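Local coordinates for putative cell adhesion protein (Bacteroides fragilis, PDB 4H40) that probably serves as a fimbrial (pilus) subunit in cell adhesion, at residues T300-I305 / V311-N316; F186-G191 / H195-L200; L270-V275 / P279-M284; Q242-R245 / L251-H254. One frame throughout, in Å; residues are numbered along the deposited sequence.

Contact 1 of 4, residues T300-I305 / V311-N316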
loop_
_atom_site.group_PDB
_atom_site.type_symbol
_atom_site.label_atom_id
_atom_site.label_comp_id
_atom_site.label_asym_id
_atom_site.label_seq_id
_atom_site.Cartn_x
_atom_site.Cartn_y
_atom_site.Cartn_z
ATOM N N THR B 300 -3.250 -5.872 7.826
ATOM C CA THR B 300 -3.118 -7.303 8.133
ATOM C C THR B 300 -1.675 -7.663 7.808
ATOM O O THR B 300 -1.230 -7.527 6.664
ATOM C CB THR B 300 -4.195 -8.150 7.455
ATOM O OG1 THR B 300 -5.447 -7.521 7.722
ATOM C CG2 THR B 300 -4.294 -9.514 8.031
ATOM N N ALA B 301 -0.909 -7.969 8.853
ATOM C CA ALA B 301 0.492 -8.286 8.684
ATOM C C ALA B 301 0.745 -9.780 9.032
ATOM O O ALA B 301 0.039 -10.328 9.873
ATOM C CB ALA B 301 1.335 -7.354 9.548
ATOM N N THR B 302 1.714 -10.441 8.366
ATOM C CA THR B 302 2.050 -11.828 8.662
ATOM C C THR B 302 3.524 -11.930 8.962
ATOM O O THR B 302 4.326 -11.462 8.172
ATOM C CB THR B 302 1.654 -12.744 7.499
ATOM O OG1 THR B 302 0.267 -12.588 7.235
ATOM C CG2 THR B 302 1.964 -14.195 7.768
ATOM N N VAL B 303 3.879 -12.559 10.081
ATOM C CA VAL B 303 5.275 -12.817 10.446
ATOM C C VAL B 303 5.647 -14.199 9.891
ATOM O O VAL B 303 4.995 -15.186 10.221
ATOM C CB VAL B 303 5.536 -12.694 11.968
ATOM C CG1 VAL B 303 7.016 -12.864 12.283
ATOM C CG2 VAL B 303 5.059 -11.356 12.483
ATOM N N LYS B 304 6.651 -14.253 9.009
ATOM C CA LYS B 304 7.115 -15.479 8.346
ATOM C C LYS B 304 8.575 -15.748 8.620
ATOM O O LYS B 304 9.320 -14.801 8.846
ATOM C CB LYS B 304 6.956 -15.326 6.813
ATOM C CG LYS B 304 5.571 -15.625 6.270
ATOM C CD LYS B 304 5.448 -15.267 4.796
ATOM C CE LYS B 304 4.003 -15.265 4.351
ATOM N NZ LYS B 304 3.811 -14.630 3.017
ATOM N N ILE B 305 9.002 -17.021 8.526
ATOM C CA ILE B 305 10.412 -17.441 8.548
ATOM C C ILE B 305 10.739 -17.900 7.116
ATOM O O ILE B 305 10.153 -18.891 6.659
ATOM C CB ILE B 305 10.777 -18.529 9.601
ATOM C CG1 ILE B 305 10.150 -18.293 11.005
ATOM C CG2 ILE B 305 12.292 -18.780 9.646
ATOM C CD1 ILE B 305 10.635 -17.125 11.828
ATOM N N VAL B 311 10.554 -12.296 8.580
ATOM C CA VAL B 311 10.035 -11.154 7.818
ATOM C C VAL B 311 8.577 -10.849 8.180
ATOM O O VAL B 311 7.833 -11.730 8.614
ATOM C CB VAL B 311 10.180 -11.263 6.276
ATOM C CG1 VAL B 311 11.603 -11.003 5.857
ATOM C CG2 VAL B 311 9.682 -12.590 5.723
ATOM N N LEU B 312 8.207 -9.586 8.033
ATOM C CA LEU B 312 6.860 -9.126 8.167
ATOM C C LEU B 312 6.386 -8.736 6.786
ATOM O O LEU B 312 7.057 -7.967 6.100
ATOM C CB LEU B 312 6.732 -7.965 9.155
ATOM C CG LEU B 312 5.291 -7.615 9.491
ATOM C CD1 LEU B 312 4.774 -8.457 10.609
ATOM C CD2 LEU B 312 5.123 -6.176 9.798
ATOM N N THR B 313 5.284 -9.331 6.348
ATOM C CA THR B 313 4.615 -9.011 5.094
ATOM C C THR B 313 3.296 -8.359 5.430
ATOM O O THR B 313 2.579 -8.874 6.289
ATOM C CB THR B 313 4.354 -10.256 4.195
ATOM O OG1 THR B 313 3.356 -11.064 4.804
ATOM C CG2 THR B 313 5.587 -11.067 3.897
ATOM N N TRP B 314 2.924 -7.299 4.740
ATOM C CA TRP B 314 1.614 -6.769 5.014
ATOM C C TRP B 314 0.873 -6.422 3.747
ATOM O O TRP B 314 1.428 -6.381 2.663
ATOM C CB TRP B 314 1.609 -5.601 6.011
ATOM C CG TRP B 314 2.084 -4.301 5.475
ATOM C CD1 TRP B 314 1.316 -3.256 5.047
ATOM C CD2 TRP B 314 3.438 -3.859 5.416
ATOM N NE1 TRP B 314 2.112 -2.189 4.708
ATOM C CE2 TRP B 314 3.427 -2.536 4.905
ATOM C CE3 TRP B 314 4.677 -4.468 5.707
ATOM C CZ2 TRP B 314 4.614 -1.803 4.685
ATOM C CZ3 TRP B 314 5.843 -3.739 5.509
ATOM C CH2 TRP B 314 5.810 -2.432 4.987
ATOM N N GLN B 315 -0.423 -6.284 3.918
ATOM C CA GLN B 315 -1.403 -5.923 2.936
ATOM C C GLN B 315 -2.435 -5.008 3.585
ATOM O O GLN B 315 -2.685 -5.051 4.808
ATOM C CB GLN B 315 -2.042 -7.162 2.318
ATOM C CG GLN B 315 -2.597 -8.172 3.327
ATOM C CD GLN B 315 -2.717 -9.576 2.764
ATOM O OE1 GLN B 315 -2.248 -9.893 1.651
ATOM N NE2 GLN B 315 -3.323 -10.462 3.550
ATOM N N ASN B 316 -2.991 -4.148 2.760
ATOM C CA ASN B 316 -4.013 -3.214 3.146
ATOM C C ASN B 316 -4.617 -2.636 1.880
ATOM O O ASN B 316 -3.928 -2.522 0.859
ATOM C CB ASN B 316 -3.443 -2.128 4.076
ATOM C CG ASN B 316 -2.737 -0.998 3.379
ATOM O OD1 ASN B 316 -1.746 -1.190 2.677
ATOM N ND2 ASN B 316 -3.293 0.200 3.504
#
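Thr302 N gives its hydrogen to Thr313 O at 2.7 Å, and the line is fairly straight, with 161° at the hydrogen. The same oxygen also meets the alpha carbon of the residue before, Ala301 CA, at 3.2 Å. Thr313 N answers to Thr302 O, so this threonine pair is a hydrogen-bonded pair of an antiparallel hairpin. Thr300 with Gln315 and Lys304 with Val311 bond in the same way on either side.

Val303 and Leu312 form a non-hydrogen-bonded pair. Leu312 has CG anti to its backbone N (chi1 -170°), and its CD1 reaches across to the partner strand. It meets Val303 CG2 at 3.5 Å and Ala301 CB at 3.8 Å. Trp314 CB rests near Ala301, but the indole leads off to Met284 and Leu286. The other face carries threonines, Lys304, Gln315 and the buried Val311, and is mixed but mainly polar.

The Val303, Leu312 and Trp314 face packs on strands 266-275 and 278-287. Strand 296-305 pairs in parallel with strand 177-190. On the edge of strand 310-321 away from strand 296-305, an antiparallel ladder forms with a strand of the second subunit, so the sheet continues across the interface.

Contact 2 of 4, residues F186-G191 / H195-L200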
loop_
_atom_site.group_PDB
_atom_site.type_symbol
_atom_site.label_atom_id
_atom_site.label_comp_id
_atom_site.label_asym_id
_atom_site.label_seq_id
_atom_site.Cartn_x
_atom_site.Cartn_y
_atom_site.Cartn_z
ATOM N N PHE B 186 -4.150 -3.151 13.562
ATOM C CA PHE B 186 -3.137 -4.064 13.064
ATOM C C PHE B 186 -3.463 -5.475 13.574
ATOM O O PHE B 186 -3.614 -5.692 14.781
ATOM C CB PHE B 186 -1.723 -3.611 13.495
ATOM C CG PHE B 186 -1.456 -2.142 13.194
ATOM C CD1 PHE B 186 -0.987 -1.741 11.947
ATOM C CD2 PHE B 186 -1.720 -1.166 14.134
ATOM C CE1 PHE B 186 -0.813 -0.397 11.648
ATOM C CE2 PHE B 186 -1.548 0.187 13.829
ATOM C CZ PHE B 186 -1.114 0.561 12.588
ATOM N N THR B 187 -3.681 -6.402 12.622
ATOM C CA THR B 187 -3.842 -7.818 12.868
ATOM C C THR B 187 -2.514 -8.424 12.452
ATOM O O THR B 187 -2.101 -8.233 11.295
ATOM C CB THR B 187 -5.057 -8.398 12.132
ATOM O OG1 THR B 187 -6.245 -7.715 12.541
ATOM C CG2 THR B 187 -5.219 -9.881 12.378
ATOM N N VAL B 188 -1.784 -9.037 13.417
ATOM C CA VAL B 188 -0.482 -9.691 13.147
ATOM C C VAL B 188 -0.687 -11.196 13.203
ATOM O O VAL B 188 -0.996 -11.733 14.268
ATOM C CB VAL B 188 0.660 -9.254 14.092
ATOM C CG1 VAL B 188 1.972 -9.872 13.657
ATOM C CG2 VAL B 188 0.767 -7.732 14.187
ATOM N N ARG B 189 -0.545 -11.869 12.059
ATOM C CA ARG B 189 -0.731 -13.312 11.963
ATOM C C ARG B 189 0.569 -14.074 12.170
ATOM O O ARG B 189 1.644 -13.579 11.827
ATOM C CB ARG B 189 -1.305 -13.667 10.604
ATOM C CG ARG B 189 -2.754 -13.293 10.391
ATOM C CD ARG B 189 -3.171 -13.685 9.001
ATOM N NE ARG B 189 -4.567 -13.340 8.736
ATOM C CZ ARG B 189 -5.068 -13.094 7.526
ATOM N NH1 ARG B 189 -4.286 -13.142 6.449
ATOM N NH2 ARG B 189 -6.349 -12.782 7.384
ATOM N N ALA B 190 0.468 -15.290 12.719
ATOM C CA ALA B 190 1.609 -16.181 12.925
ATOM C C ALA B 190 1.715 -17.087 11.703
ATOM O O ALA B 190 0.872 -17.976 11.500
ATOM C CB ALA B 190 1.422 -16.988 14.192
ATOM N N GLY B 191 2.672 -16.768 10.840
ATOM C CA GLY B 191 2.894 -17.472 9.585
ATOM C C GLY B 191 3.823 -18.661 9.697
ATOM O O GLY B 191 4.018 -19.209 10.789
ATOM N N HIS B 195 5.683 -20.123 15.974
ATOM C CA HIS B 195 5.035 -20.943 16.981
ATOM C C HIS B 195 4.450 -20.070 18.061
ATOM O O HIS B 195 3.360 -20.340 18.545
ATOM C CB HIS B 195 6.044 -21.933 17.569
ATOM C CG HIS B 195 6.669 -22.819 16.545
ATOM N ND1 HIS B 195 5.904 -23.645 15.744
ATOM C CD2 HIS B 195 7.968 -22.966 16.204
ATOM C CE1 HIS B 195 6.760 -24.270 14.952
ATOM N NE2 HIS B 195 8.012 -23.890 15.189
ATOM N N THR B 196 5.186 -19.037 18.467
ATOM C CA THR B 196 4.755 -18.096 19.497
ATOM C C THR B 196 4.960 -16.687 18.976
ATOM O O THR B 196 5.999 -16.375 18.397
ATOM C CB THR B 196 5.478 -18.307 20.846
ATOM O OG1 THR B 196 6.850 -17.953 20.702
ATOM C CG2 THR B 196 5.338 -19.712 21.386
ATOM N N LEU B 197 3.960 -15.840 19.209
ATOM C CA LEU B 197 3.925 -14.463 18.776
ATOM C C LEU B 197 3.252 -13.658 19.873
ATOM O O LEU B 197 2.062 -13.826 20.132
ATOM C CB LEU B 197 3.168 -14.401 17.431
ATOM C CG LEU B 197 2.678 -13.066 16.877
ATOM C CD1 LEU B 197 3.833 -12.190 16.431
ATOM C CD2 LEU B 197 1.676 -13.297 15.749
ATOM N N GLU B 198 4.029 -12.801 20.530
ATOM C CA GLU B 198 3.575 -11.940 21.620
ATOM C C GLU B 198 3.998 -10.509 21.356
ATOM O O GLU B 198 4.844 -10.272 20.496
ATOM C CB GLU B 198 4.182 -12.400 22.963
ATOM C CG GLU B 198 3.764 -13.775 23.458
ATOM C CD GLU B 198 4.728 -14.325 24.495
ATOM O OE1 GLU B 198 5.797 -14.848 24.099
ATOM O OE2 GLU B 198 4.443 -14.173 25.706
HETATM N N MSE B 199 3.429 -9.562 22.118
HETATM C CA MSE B 199 3.781 -8.137 22.095
HETATM C C MSE B 199 4.929 -7.893 23.044
HETATM O O MSE B 199 4.882 -8.370 24.176
HETATM C CB MSE B 199 2.589 -7.260 22.575
HETATM C CG MSE B 199 1.395 -7.236 21.634
HETATM SE SE MSE B 199 1.486 -5.854 20.249
HETATM C CE MSE B 199 0.992 -4.364 21.296
ATOM N N LEU B 200 5.921 -7.098 22.649
ATOM C CA LEU B 200 6.937 -6.708 23.608
ATOM C C LEU B 200 6.358 -5.533 24.440
ATOM O O LEU B 200 5.348 -4.935 24.029
ATOM C CB LEU B 200 8.235 -6.315 22.896
ATOM C CG LEU B 200 9.038 -7.424 22.251
ATOM C CD1 LEU B 200 10.169 -6.853 21.455
ATOM C CD2 LEU B 200 9.527 -8.433 23.277
#
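The turn between strand 177-190 and strand 197-207 carries the chain from one sheet to the facing one, and Leu197 meets Val188 and Ala190 just beyond that step. This is packing between the layers of a beta-sandwich, in keeping with the transthyretin clan of the family. The two short strand axes stay 8.5 Å apart at their closest.

Leu197 does the touching from its side. Its CG stands anti to the backbone N (chi1 166°), which sends the two methyls toward the other strand. Leu197 CD2 lies against the backbone there, 3.4 Å from Val188 O and 3.8 Å from Ala190 N. Leu197 CD2 also touches Ala190 CB at 4.0 Å. Both methyls of Leu197 meet Val188 CG1, with CD2 at 4.0 Å, and the leucine and valine side chains meet at a slant. One branched side chain therefore covers a short run of main chain and two small apolar groups.

Around it, Val188 also packs on Val303. Asn276 OD1 accepts from both His195 N and Thr196 N, which probably helps hold the turn.

The contact is van der Waals packing alone, with no polar bond between the two segments. Several main-chain groups bond to other strands instead: Thr187 and Arg189 both pair with Ala301. The two layers are thus held here by side-chain burial.

Contact 3 of 4, residues L270-V275 / P279-M284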
loop_
_atom_site.group_PDB
_atom_site.type_symbol
_atom_site.label_atom_id
_atom_site.label_comp_id
_atom_site.label_asym_id
_atom_site.label_seq_id
_atom_site.Cartn_x
_atom_site.Cartn_y
_atom_site.Cartn_z
ATOM N N LEU B 270 6.200 1.000 14.043
ATOM C CA LEU B 270 7.187 0.051 14.552
ATOM C C LEU B 270 6.525 -1.028 15.393
ATOM O O LEU B 270 5.980 -0.727 16.444
ATOM C CB LEU B 270 8.249 0.744 15.402
ATOM C CG LEU B 270 9.385 1.442 14.739
ATOM C CD1 LEU B 270 10.275 2.025 15.805
ATOM C CD2 LEU B 270 10.194 0.494 13.904
ATOM N N LEU B 271 6.633 -2.276 14.967
ATOM C CA LEU B 271 6.067 -3.399 15.686
ATOM C C LEU B 271 7.171 -4.099 16.431
ATOM O O LEU B 271 8.115 -4.565 15.812
ATOM C CB LEU B 271 5.356 -4.359 14.716
ATOM C CG LEU B 271 4.216 -3.755 13.890
ATOM C CD1 LEU B 271 4.728 -3.209 12.561
ATOM C CD2 LEU B 271 3.151 -4.750 13.637
ATOM N N ASN B 272 7.093 -4.107 17.770
ATOM C CA ASN B 272 8.043 -4.765 18.663
ATOM C C ASN B 272 7.388 -6.032 19.138
ATOM O O ASN B 272 6.441 -5.985 19.938
ATOM C CB ASN B 272 8.421 -3.848 19.808
ATOM C CG ASN B 272 8.984 -2.537 19.344
ATOM O OD1 ASN B 272 10.153 -2.436 19.026
ATOM N ND2 ASN B 272 8.154 -1.518 19.276
ATOM N N LEU B 273 7.801 -7.167 18.549
ATOM C CA LEU B 273 7.176 -8.455 18.833
ATOM C C LEU B 273 8.186 -9.479 19.288
ATOM O O LEU B 273 9.373 -9.396 18.948
ATOM C CB LEU B 273 6.447 -8.986 17.570
ATOM C CG LEU B 273 5.498 -8.031 16.822
ATOM C CD1 LEU B 273 5.129 -8.564 15.451
ATOM C CD2 LEU B 273 4.248 -7.736 17.627
ATOM N N LYS B 274 7.704 -10.466 20.046
ATOM C CA LYS B 274 8.492 -11.591 20.520
ATOM C C LYS B 274 8.102 -12.784 19.669
ATOM O O LYS B 274 7.068 -13.392 19.908
ATOM C CB LYS B 274 8.255 -11.830 22.020
ATOM C CG LYS B 274 9.318 -12.672 22.695
ATOM C CD LYS B 274 9.007 -12.767 24.167
ATOM C CE LYS B 274 10.190 -13.254 24.961
ATOM N NZ LYS B 274 9.811 -13.502 26.376
ATOM N N VAL B 275 8.883 -13.067 18.637
ATOM C CA VAL B 275 8.651 -14.173 17.702
ATOM C C VAL B 275 9.498 -15.370 18.143
ATOM O O VAL B 275 10.709 -15.251 18.274
ATOM C CB VAL B 275 8.933 -13.768 16.228
ATOM C CG1 VAL B 275 8.567 -14.892 15.272
ATOM C CG2 VAL B 275 8.179 -12.494 15.863
ATOM N N PRO B 279 13.187 -11.344 20.702
ATOM C CA PRO B 279 12.647 -10.008 20.391
ATOM C C PRO B 279 12.988 -9.575 18.971
ATOM O O PRO B 279 14.122 -9.774 18.513
ATOM C CB PRO B 279 13.335 -9.097 21.418
ATOM C CG PRO B 279 13.947 -10.014 22.427
ATOM C CD PRO B 279 14.308 -11.239 21.649
ATOM N N THR B 280 11.985 -9.037 18.254
ATOM C CA THR B 280 12.115 -8.553 16.875
ATOM C C THR B 280 11.493 -7.157 16.757
ATOM O O THR B 280 10.698 -6.773 17.606
ATOM C CB THR B 280 11.443 -9.517 15.871
ATOM O OG1 THR B 280 10.034 -9.495 16.064
ATOM C CG2 THR B 280 11.957 -10.943 15.953
ATOM N N GLN B 281 11.834 -6.417 15.704
ATOM C CA GLN B 281 11.278 -5.106 15.410
ATOM C C GLN B 281 11.128 -4.978 13.876
ATOM O O GLN B 281 12.023 -5.346 13.126
ATOM C CB GLN B 281 12.134 -3.982 16.018
ATOM C CG GLN B 281 11.552 -2.562 15.863
ATOM C CD GLN B 281 12.422 -1.485 16.470
ATOM O OE1 GLN B 281 13.591 -1.301 16.116
ATOM N NE2 GLN B 281 11.853 -0.716 17.379
ATOM N N TYR B 282 9.975 -4.497 13.433
ATOM C CA TYR B 282 9.635 -4.309 12.033
ATOM C C TYR B 282 9.097 -2.935 11.833
ATOM O O TYR B 282 8.290 -2.470 12.632
ATOM C CB TYR B 282 8.572 -5.328 11.564
ATOM C CG TYR B 282 8.926 -6.751 11.888
ATOM C CD1 TYR B 282 9.827 -7.456 11.105
ATOM C CD2 TYR B 282 8.376 -7.393 12.994
ATOM C CE1 TYR B 282 10.167 -8.771 11.402
ATOM C CE2 TYR B 282 8.718 -8.706 13.310
ATOM C CZ TYR B 282 9.627 -9.386 12.517
ATOM O OH TYR B 282 9.973 -10.683 12.809
ATOM N N GLN B 283 9.481 -2.302 10.744
ATOM C CA GLN B 283 8.993 -0.972 10.454
ATOM C C GLN B 283 8.182 -0.920 9.174
ATOM O O GLN B 283 8.662 -1.347 8.116
ATOM C CB GLN B 283 10.156 0.017 10.351
ATOM C CG GLN B 283 9.709 1.387 9.894
ATOM C CD GLN B 283 10.807 2.375 9.992
ATOM O OE1 GLN B 283 10.743 3.299 10.797
ATOM N NE2 GLN B 283 11.839 2.190 9.183
HETATM N N MSE B 284 6.978 -0.333 9.267
HETATM C CA MSE B 284 6.134 -0.044 8.125
HETATM C C MSE B 284 6.213 1.475 7.878
HETATM O O MSE B 284 5.793 2.227 8.759
HETATM C CB MSE B 284 4.681 -0.476 8.353
HETATM C CG MSE B 284 4.430 -1.962 8.410
HETATM SE SE MSE B 284 2.608 -2.348 9.169
HETATM C CE MSE B 284 1.637 -0.988 8.315
#
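Leu273 O receives two donors from Thr280: the backbone N at 2.7 Å and the hydroxyl OG1 at 3.0 Å. The N comes nearly end-on to the carbonyl. The hydroxyl stands well above the carbonyl plane, about 50° out of it. Its position follows from chi1 of 68°, which places OG1 between the backbone N and the carbonyl carbon. Leu273 N in turn donates to Thr280 O.

The next hydrogen-bonded pair is Leu271 with Tyr282, where Leu271 N meets Tyr282 O at 2.9 Å. Asn272 and Gln281 lie between these pairs. Their side chains run side by side, and Gln281 NE2 makes a weak bond to Asn272 OD1, with the amide planes 54° apart. On the same face, Leu270 CD2 lies 3.6 Å from Gln283 CB.

The opposite face, with Leu271, Leu273, Thr280 and Tyr282, is mostly apolar. Leu273 CD1 comes obliquely to the Tyr282 ring at CE2, at 4.2 Å. Leu271 CD1 also lies 4.1 Å from Met284 SE, the selenium of a selenomethionine. Val275 CG2 packs 3.5 Å from Thr280 OG1, and Val275 crosses the Tyr282 side chain at about a right angle.

Farther out, Asn272 ND2 is held by Gly203 O on the neighbouring strand 197-207. Tyr282 OH bonds to Thr310 OG1, which helps fix the ring. Gln281 N bonds to Asn322 OD1 of the second subunit.

The hairpin thus has two characters. On the amide face Asn272 is buried, while Gln281 is partly exposed. The Leu271, Leu273 and Tyr282 face turns into the sandwich toward Val303 and Leu312. There, the phenol and the threonine hydroxyl each have a polar partner within an otherwise apolar layer.

Contact 4 of 4, residues Q242-R245 / L251-H254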
loop_
_atom_site.group_PDB
_atom_site.type_symbol
_atom_site.label_atom_id
_atom_site.label_comp_id
_atom_site.label_asym_id
_atom_site.label_seq_id
_atom_site.Cartn_x
_atom_site.Cartn_y
_atom_site.Cartn_z
ATOM N N GLN B 242 -1.286 -3.005 24.312
ATOM C CA GLN B 242 -2.210 -4.116 24.512
ATOM C C GLN B 242 -2.774 -4.657 23.202
ATOM O O GLN B 242 -3.130 -3.899 22.300
ATOM C CB GLN B 242 -3.353 -3.688 25.447
ATOM C CG GLN B 242 -2.938 -3.637 26.912
ATOM C CD GLN B 242 -3.406 -2.364 27.577
ATOM O OE1 GLN B 242 -4.617 -2.076 27.685
ATOM N NE2 GLN B 242 -2.443 -1.572 28.053
ATOM N N ALA B 243 -2.872 -5.982 23.124
ATOM C CA ALA B 243 -3.403 -6.703 21.977
ATOM C C ALA B 243 -4.271 -7.839 22.450
ATOM O O ALA B 243 -4.132 -8.264 23.581
ATOM C CB ALA B 243 -2.265 -7.225 21.108
ATOM N N THR B 244 -5.181 -8.308 21.620
ATOM C CA THR B 244 -6.064 -9.436 21.932
ATOM C C THR B 244 -5.666 -10.622 21.062
ATOM O O THR B 244 -5.153 -10.428 19.971
ATOM C CB THR B 244 -7.568 -9.071 21.723
ATOM O OG1 THR B 244 -7.766 -8.671 20.373
ATOM C CG2 THR B 244 -8.051 -7.973 22.637
ATOM N N ARG B 245 -5.941 -11.828 21.497
ATOM C CA ARG B 245 -5.585 -12.972 20.706
ATOM C C ARG B 245 -6.770 -13.609 20.059
ATOM O O ARG B 245 -7.773 -13.858 20.725
ATOM C CB ARG B 245 -4.841 -14.027 21.541
ATOM C CG ARG B 245 -3.960 -14.837 20.610
ATOM C CD ARG B 245 -3.043 -15.760 21.308
ATOM N NE ARG B 245 -1.925 -15.077 21.931
ATOM C CZ ARG B 245 -0.820 -14.723 21.301
ATOM N NH1 ARG B 245 -0.708 -14.905 19.992
ATOM N NH2 ARG B 245 0.166 -14.139 21.962
ATOM N N LEU B 251 -2.630 -11.654 16.692
ATOM C CA LEU B 251 -2.798 -10.559 17.635
ATOM C C LEU B 251 -3.558 -9.412 16.983
ATOM O O LEU B 251 -3.313 -9.122 15.816
ATOM C CB LEU B 251 -1.436 -10.047 18.068
ATOM C CG LEU B 251 -0.493 -10.991 18.777
ATOM C CD1 LEU B 251 0.894 -10.419 18.729
ATOM C CD2 LEU B 251 -0.926 -11.231 20.233
ATOM N N VAL B 252 -4.455 -8.737 17.712
ATOM C CA VAL B 252 -5.178 -7.562 17.191
ATOM C C VAL B 252 -4.902 -6.359 18.095
ATOM O O VAL B 252 -5.278 -6.338 19.269
ATOM C CB VAL B 252 -6.706 -7.762 16.981
ATOM C CG1 VAL B 252 -7.330 -6.519 16.371
ATOM C CG2 VAL B 252 -6.971 -8.946 16.073
ATOM N N ALA B 253 -4.252 -5.350 17.536
ATOM C CA ALA B 253 -3.970 -4.118 18.265
ATOM C C ALA B 253 -4.642 -2.963 17.549
ATOM O O ALA B 253 -4.669 -2.941 16.325
ATOM C CB ALA B 253 -2.470 -3.901 18.382
ATOM N N HIS B 254 -5.264 -2.065 18.291
ATOM C CA HIS B 254 -5.919 -0.893 17.719
ATOM C C HIS B 254 -5.706 0.338 18.595
ATOM O O HIS B 254 -5.339 0.232 19.763
ATOM C CB HIS B 254 -7.415 -1.130 17.460
ATOM C CG HIS B 254 -8.222 -1.380 18.692
ATOM N ND1 HIS B 254 -9.038 -0.407 19.224
ATOM C CD2 HIS B 254 -8.325 -2.491 19.450
ATOM C CE1 HIS B 254 -9.616 -0.955 20.277
ATOM N NE2 HIS B 254 -9.201 -2.198 20.463
HETATM O O HOH W 1 -5.252 -2.886 21.425
#
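Thr244 and Val252 carry the backbone bonds of this short antiparallel hairpin. Val252 N reaches Thr244 O at 2.9 Å. Thr244 N reaches Val252 O at 3.1 Å, with the donor tilted 31° from the carbonyl plane. Weaker CA-H...O contacts lie beside them: Leu251 CA is 3.3 Å from Thr244 O, and Ala243 CA is as close to Val252 O. Arg245 with Leu251 is the adjoining non-hydrogen-bonded pair.

Beyond the ladder a water probably links Gln242 O to His254 N. The water accepts from His254 N at 3.2 Å. Its other leg, to Gln242 O, is doubtful, being modelled too short. The water stands where a direct strand bond is lacking.

The apolar contacts are small. Ala243 CB sits 4.2 Å from Leu251 CB and about as far from Ala253 CB. Apart from these, on the other face, the hydroxyl oxygen Thr244 OG1 makes a van der Waals contact with Val252 CB.

The last kind is a methyl against a charged plane. Leu251 CD2 lies over one face of the Arg245 guanidinium, 3.4 Å above it and offset toward the rim. The arginine leaves its backbone with CG anti to N and bends at chi3 (-75°), which folds the plane back over the leucine. Arg245 NH2 is then held by Leu197 O, its strongest polar partner, and NH1 makes a weak bond to Asn249 O.

Strand 251-257 pairs on its other side with strand 177-190, through Leu251 to Val188 and Ala253 to Phe186. Leu251, Ala253 and Ala243 face strand 197-207 in the opposing layer, where they pack on Leu197, Ile204 and Met199.

From the N terminus the four contacts follow in series: contact 2, then contact 4, contact 3 and contact 1. None nests within or crosses another. Contact 2 closes the short turn that carries the chain between layers. Contacts 4, 3 and 1 each close a hairpin loop. Strands 251-257 and 296-305, of contacts 4 and 1, flank strand 177-190 on its two edges. Contact 3 lies in the facing sheet, where strand 266-275 pairs with strand 197-207 of contact 2. Strand 197-207 also meets contact 4 across the layers. Val303 joins contacts 1, 2 and 3, and contacts 1 and 3 share the subunit interface.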